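Local coordinates for protein glycoside hydrolase family 43 (Halothermothrix orenii, PDB 4QQS) that folds as a five-bladed beta-propeller and acts as an alpha-L-arabinofuranosidase, a glycosidase probably serving the breakdown of xylan-type polysaccharides, at residues A[5-9]-A[286-291]. Residues are numbered along the deposited sequence; the frame is centred on the assembly and turned at random.
Sequences YTNPV and TVNIDR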
loop_
_atom_site.group_PDB
_atom_site.type_symbol
_atom_site.label_atom_id
_atom_site.label_comp_id
_atom_site.label_asym_id
_atom_site.label_seq_id
_atom_site.Cartn_x
_atom_site.Cartn_y
_atom_site.Cartn_z
ATOM N N TYR A 5 -15.675 -12.734 -11.380
ATOM C CA TYR A 5 -14.233 -12.553 -11.549
ATOM C C TYR A 5 -13.485 -13.767 -11.005
ATOM O O TYR A 5 -13.977 -14.467 -10.121
ATOM C CB TYR A 5 -13.729 -11.264 -10.878
ATOM C CG TYR A 5 -13.621 -11.316 -9.366
ATOM C CD1 TYR A 5 -12.467 -11.770 -8.743
ATOM C CD2 TYR A 5 -14.669 -10.884 -8.555
ATOM C CE1 TYR A 5 -12.364 -11.800 -7.357
ATOM C CE2 TYR A 5 -14.570 -10.906 -7.174
ATOM C CZ TYR A 5 -13.411 -11.370 -6.581
ATOM O OH TYR A 5 -13.325 -11.387 -5.209
ATOM N N THR A 6 -12.286 -14.004 -11.533
ATOM C CA THR A 6 -11.383 -15.018 -11.004
ATOM C C THR A 6 -10.026 -14.367 -10.843
ATOM O O THR A 6 -9.481 -13.828 -11.804
ATOM C CB THR A 6 -11.262 -16.235 -11.950
ATOM O OG1 THR A 6 -12.554 -16.819 -12.161
ATOM C CG2 THR A 6 -10.347 -17.298 -11.372
ATOM N N ASN A 7 -9.489 -14.408 -9.630
ATOM C CA ASN A 7 -8.149 -13.914 -9.395
ATOM C C ASN A 7 -7.127 -14.796 -10.089
ATOM O O ASN A 7 -7.367 -15.986 -10.278
ATOM C CB ASN A 7 -7.841 -13.899 -7.899
ATOM C CG ASN A 7 -8.467 -12.735 -7.182
ATOM O OD1 ASN A 7 -8.459 -11.602 -7.678
ATOM N ND2 ASN A 7 -8.983 -12.993 -5.988
ATOM N N PRO A 8 -5.971 -14.230 -10.443
ATOM C CA PRO A 8 -5.621 -12.810 -10.328
ATOM C C PRO A 8 -6.313 -11.966 -11.406
ATOM O O PRO A 8 -6.276 -12.326 -12.569
ATOM C CB PRO A 8 -4.101 -12.807 -10.555
ATOM C CG PRO A 8 -3.670 -14.218 -10.317
ATOM C CD PRO A 8 -4.803 -15.045 -10.814
ATOM N N VAL A 9 -6.924 -10.847 -11.039
ATOM C CA VAL A 9 -7.690 -10.048 -11.989
ATOM C C VAL A 9 -6.791 -9.175 -12.857
ATOM O O VAL A 9 -5.876 -8.513 -12.355
ATOM C CB VAL A 9 -8.772 -9.177 -11.310
ATOM C CG1 VAL A 9 -9.850 -10.050 -10.706
ATOM C CG2 VAL A 9 -8.170 -8.240 -10.278
ATOM N N THR A 286 1.402 -10.356 -8.680
ATOM C CA THR A 286 0.240 -10.169 -9.520
ATOM C C THR A 286 -0.923 -9.646 -8.669
ATOM O O THR A 286 -0.927 -9.798 -7.455
ATOM C CB THR A 286 -0.091 -11.479 -10.265
ATOM O OG1 THR A 286 -1.085 -11.254 -11.268
ATOM C CG2 THR A 286 -0.562 -12.545 -9.315
ATOM N N VAL A 287 -1.884 -8.997 -9.315
ATOM C CA VAL A 287 -2.958 -8.274 -8.663
ATOM C C VAL A 287 -4.182 -9.153 -8.418
ATOM O O VAL A 287 -4.581 -9.936 -9.288
ATOM C CB VAL A 287 -3.361 -7.061 -9.538
ATOM C CG1 VAL A 287 -4.511 -6.292 -8.916
ATOM C CG2 VAL A 287 -2.175 -6.129 -9.761
ATOM N N ASN A 288 -4.793 -8.983 -7.247
ATOM C CA ASN A 288 -5.970 -9.733 -6.815
ATOM C C ASN A 288 -6.922 -8.809 -6.092
ATOM O O ASN A 288 -6.502 -7.799 -5.518
ATOM C CB ASN A 288 -5.595 -10.841 -5.838
ATOM C CG ASN A 288 -4.531 -11.751 -6.377
ATOM O OD1 ASN A 288 -4.814 -12.734 -7.056
ATOM N ND2 ASN A 288 -3.289 -11.393 -6.143
ATOM N N ILE A 289 -8.202 -9.174 -6.086
ATOM C CA ILE A 289 -9.197 -8.488 -5.273
ATOM C C ILE A 289 -10.004 -9.501 -4.480
ATOM O O ILE A 289 -10.168 -10.654 -4.899
ATOM C CB ILE A 289 -10.149 -7.599 -6.116
ATOM C CG1 ILE A 289 -11.077 -8.440 -7.001
ATOM C CG2 ILE A 289 -9.337 -6.584 -6.933
ATOM C CD1 ILE A 289 -12.046 -7.607 -7.799
ATOM N N ASP A 290 -10.530 -9.087 -3.334
ATOM C CA ASP A 290 -11.496 -9.913 -2.621
ATOM C C ASP A 290 -12.314 -9.039 -1.680
ATOM O O ASP A 290 -11.932 -7.918 -1.348
ATOM C CB ASP A 290 -10.815 -11.074 -1.857
ATOM C CG ASP A 290 -10.644 -12.344 -2.695
ATOM O OD1 ASP A 290 -11.616 -12.771 -3.365
ATOM O OD2 ASP A 290 -9.539 -12.949 -2.633
ATOM N N ARG A 291 -13.459 -9.562 -1.257
ATOM C CA ARG A 291 -14.379 -8.813 -0.420
ATOM C C ARG A 291 -13.847 -8.637 0.995
ATOM O O ARG A 291 -13.342 -9.578 1.592
ATOM C CB ARG A 291 -15.747 -9.497 -0.406
ATOM C CG ARG A 291 -16.476 -9.303 -1.723
ATOM C CD ARG A 291 -17.843 -10.020 -1.783
ATOM N NE ARG A 291 -18.601 -9.473 -2.911
ATOM C CZ ARG A 291 -18.499 -9.858 -4.179
ATOM N NH1 ARG A 291 -17.777 -10.913 -4.529
ATOM N NH2 ARG A 291 -19.159 -9.187 -5.109
HETATM O O HOH W 1 -3.441 -9.657 -12.060
#
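Start at Tyr5, close to the N-terminus, where the chain comes in over strand 285-295 in the last four-stranded blade of the propeller. CA-to-CB of Tyr5 points toward the strand, and its OH donates a hydrogen bond to Asp290 OD1 at 2.9 Å, while Ile289 CG1 sits over one ring face, 3.9 Å from the ring centroid, in a CH-pi contact. Asp290 is shared, since its carboxylate also bonds Tyr272 and Thr305. Asn7 is the polar centre. Its carboxamide reads the backbone of one residue in both directions, Asn7 OD1 accepting from Ile289 N at 2.9 Å and Asn7 ND2 donating to Ile289 O at 2.8 Å, much as a neighbouring strand would; ND2 also bonds Thr305 O. A cis peptide then leads into Pro8, whose CB lies 3.2 Å from Val287 O and whose CA is 3.4 Å from Asn288 OD1; the Asn288 amide is bonded through ND2 to Thr274 OG1. At Val9 the apolar side resumes, with Val9 CG2 3.9 Å from Ile289 CG2. Here water 1 bridges the segments, donating to Thr286 OG1 at 3.0 Å and lying 2.7 Å from Val9 O and 3.0 Å from Val287 O; Thr286 OG1 also hydrogen-bonds Ile12 O. Polar bonds and apolar contacts around Ile289 thus tie the segment leading into the first blade to the last blade, consistent with a part in joining the propeller's two ends.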